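Malate dehydrogenase (Picrophilus torridus, PDB 4BGV) probably catalyses the reversible, NAD-dependent oxidation of (S)-malate to oxaloacetate, a step of the tricarboxylic acid cycle. Local coordinates at residues Ser151-Arg156 with Gly178-Asp183. Numbering follows the deposited sequence.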
loop_
_atom_site.group_PDB
_atom_site.type_symbol
_atom_site.label_atom_id
_atom_site.label_comp_id
_atom_site.label_asym_id
_atom_site.label_seq_id
_atom_site.Cartn_x
_atom_site.Cartn_y
_atom_site.Cartn_z
ATOM N N SER A 151 -1.948 -18.241 -12.964
ATOM C CA SER A 151 -1.863 -17.251 -11.898
ATOM C C SER A 151 -2.503 -17.809 -10.632
ATOM O O SER A 151 -2.003 -17.609 -9.518
ATOM C CB SER A 151 -2.544 -15.927 -12.295
ATOM O OG SER A 151 -2.325 -14.950 -11.280
ATOM N N LEU A 152 -3.607 -18.525 -10.817
ATOM C CA LEU A 152 -4.359 -19.093 -9.701
ATOM C C LEU A 152 -3.738 -20.399 -9.194
ATOM O O LEU A 152 -3.581 -20.587 -7.991
ATOM C CB LEU A 152 -5.814 -19.322 -10.094
ATOM C CG LEU A 152 -6.705 -20.012 -9.051
ATOM C CD1 LEU A 152 -6.736 -19.220 -7.734
ATOM C CD2 LEU A 152 -8.117 -20.194 -9.610
ATOM N N ASP A 153 -3.382 -21.303 -10.099
ATOM C CA ASP A 153 -2.772 -22.548 -9.647
ATOM C C ASP A 153 -1.472 -22.264 -8.910
ATOM O O ASP A 153 -1.169 -22.916 -7.913
ATOM C CB ASP A 153 -2.529 -23.521 -10.806
ATOM C CG ASP A 153 -3.821 -24.024 -11.410
ATOM O OD1 ASP A 153 -4.788 -24.236 -10.637
ATOM O OD2 ASP A 153 -3.870 -24.208 -12.649
ATOM N N SER A 154 -0.713 -21.283 -9.397
ATOM C CA SER A 154 0.580 -21.001 -8.779
ATOM C C SER A 154 0.406 -20.375 -7.407
ATOM O O SER A 154 1.192 -20.661 -6.500
ATOM C CB SER A 154 1.491 -20.139 -9.666
ATOM O OG SER A 154 0.990 -18.828 -9.789
ATOM N N THR A 155 -0.613 -19.539 -7.219
ATOM C CA THR A 155 -0.817 -18.938 -5.907
ATOM C C THR A 155 -1.190 -19.999 -4.884
ATOM O O THR A 155 -0.754 -19.956 -3.752
ATOM C CB THR A 155 -1.904 -17.861 -5.914
ATOM O OG1 THR A 155 -2.021 -17.306 -7.226
ATOM C CG2 THR A 155 -1.532 -16.776 -4.938
ATOM N N ARG A 156 -2.000 -20.977 -5.302
ATOM C CA ARG A 156 -2.363 -22.070 -4.389
ATOM C C ARG A 156 -1.128 -22.909 -4.046
ATOM O O ARG A 156 -0.846 -23.171 -2.878
ATOM C CB ARG A 156 -3.475 -22.954 -4.982
ATOM C CG ARG A 156 -4.815 -22.220 -5.142
ATOM C CD ARG A 156 -5.977 -23.217 -5.199
ATOM N NE ARG A 156 -7.280 -22.549 -5.183
ATOM C CZ ARG A 156 -8.126 -22.523 -6.212
ATOM N NH1 ARG A 156 -7.823 -23.151 -7.349
ATOM N NH2 ARG A 156 -9.284 -21.870 -6.101
ATOM N N GLY A 178 -0.012 -25.254 -18.471
ATOM C CA GLY A 178 -1.140 -26.087 -18.864
ATOM C C GLY A 178 -2.444 -25.608 -18.248
ATOM O O GLY A 178 -2.568 -24.431 -17.901
ATOM N N GLY A 179 -3.408 -26.514 -18.092
ATOM C CA GLY A 179 -4.700 -26.161 -17.509
ATOM C C GLY A 179 -4.830 -26.474 -16.025
ATOM O O GLY A 179 -3.834 -26.458 -15.304
ATOM N N HIS A 180 -6.055 -26.748 -15.568
ATOM C CA HIS A 180 -6.314 -27.103 -14.169
ATOM C C HIS A 180 -6.412 -28.620 -14.023
ATOM O O HIS A 180 -6.483 -29.332 -15.011
ATOM C CB HIS A 180 -7.647 -26.514 -13.698
ATOM C CG HIS A 180 -7.650 -25.022 -13.555
ATOM N ND1 HIS A 180 -6.522 -24.295 -13.236
ATOM C CD2 HIS A 180 -8.653 -24.122 -13.677
ATOM C CE1 HIS A 180 -6.829 -23.012 -13.177
ATOM N NE2 HIS A 180 -8.116 -22.880 -13.445
ATOM N N GLY A 181 -6.451 -29.103 -12.787
ATOM C CA GLY A 181 -6.728 -30.508 -12.539
ATOM C C GLY A 181 -5.674 -31.392 -13.168
ATOM O O GLY A 181 -4.482 -31.141 -13.029
ATOM N N ASP A 182 -6.104 -32.424 -13.879
ATOM C CA ASP A 182 -5.141 -33.325 -14.496
ATOM C C ASP A 182 -4.460 -32.684 -15.701
ATOM O O ASP A 182 -3.482 -33.222 -16.217
ATOM C CB ASP A 182 -5.802 -34.649 -14.884
ATOM C CG ASP A 182 -6.331 -35.413 -13.672
ATOM O OD1 ASP A 182 -5.595 -35.520 -12.660
ATOM O OD2 ASP A 182 -7.485 -35.893 -13.731
ATOM N N ASP A 183 -4.979 -31.548 -16.158
ATOM C CA ASP A 183 -4.341 -30.829 -17.264
ATOM C C ASP A 183 -3.194 -29.915 -16.818
ATOM O O ASP A 183 -2.496 -29.336 -17.661
ATOM C CB ASP A 183 -5.360 -30.017 -18.062
ATOM C CG ASP A 183 -6.254 -30.894 -18.938
ATOM O OD1 ASP A 183 -5.863 -32.040 -19.234
ATOM O OD2 ASP A 183 -7.343 -30.419 -19.340
HETATM O O HOH W 1 -5.943 -26.807 -10.704
HETATM O O HOH W 2 -2.206 -24.263 -14.489
HETATM O O HOH W 3 -4.405 -23.560 -15.438
#
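D153, on helix 150-165, reaches across to H180, in the loop that joins strand 172-178 to strand 184-193, and their side chains make the direct bond between the two segments. H180 ND1 donates to D153 OD2 over 2.7 Å. The carboxylate oxygen lies in the plane of the imidazole, at its edge, and receives the N-H on its syn side, 17° out of the carboxylate plane; the hydrogen bond is bent, at 142°. Carboxylate and ring stand nearly perpendicular. D153 CG sits beside the backbone N, anti to the carbonyl carbon (chi1 -67°), which sends the carboxylate toward the loop; the same setting in H180 carries its ring to the helix. The bond helps to hold the rotation of the imidazole, and a short carboxylate suits the place by offering several acceptor lone pairs close to the helix.

Water bridges widen the link. One joins D153 OD1, 2.8 Å from the water, to the backbone N of G181; two more connect D153 OD2 with the carbonyls of G178 and G179. The loop is also tied to itself, by G179 N to D183 O and D183 N to H180 O. Glycine suits G178, where a side chain would press against the preceding carbonyl and D183 O; at G181 the positive phi favours glycine.

One turn beyond D153, R156 has the CD1 methyl of L152 over one face of its guanidinium, 3.9 Å above the plane, and its NE forms a salt bridge with E48 of the second subunit. R156 NH1 lies 6.1 Å from H180 NE2, near but not touching, and N125 touches the histidine.

H180 is the probable proton acceptor, and R156 and N125 probably bind substrate. An aspartate paired with the active-site histidine through ND1, which leaves NE2 to face the substrate, as in related enzymes, is a hallmark of the lactate/malate dehydrogenase superfamily.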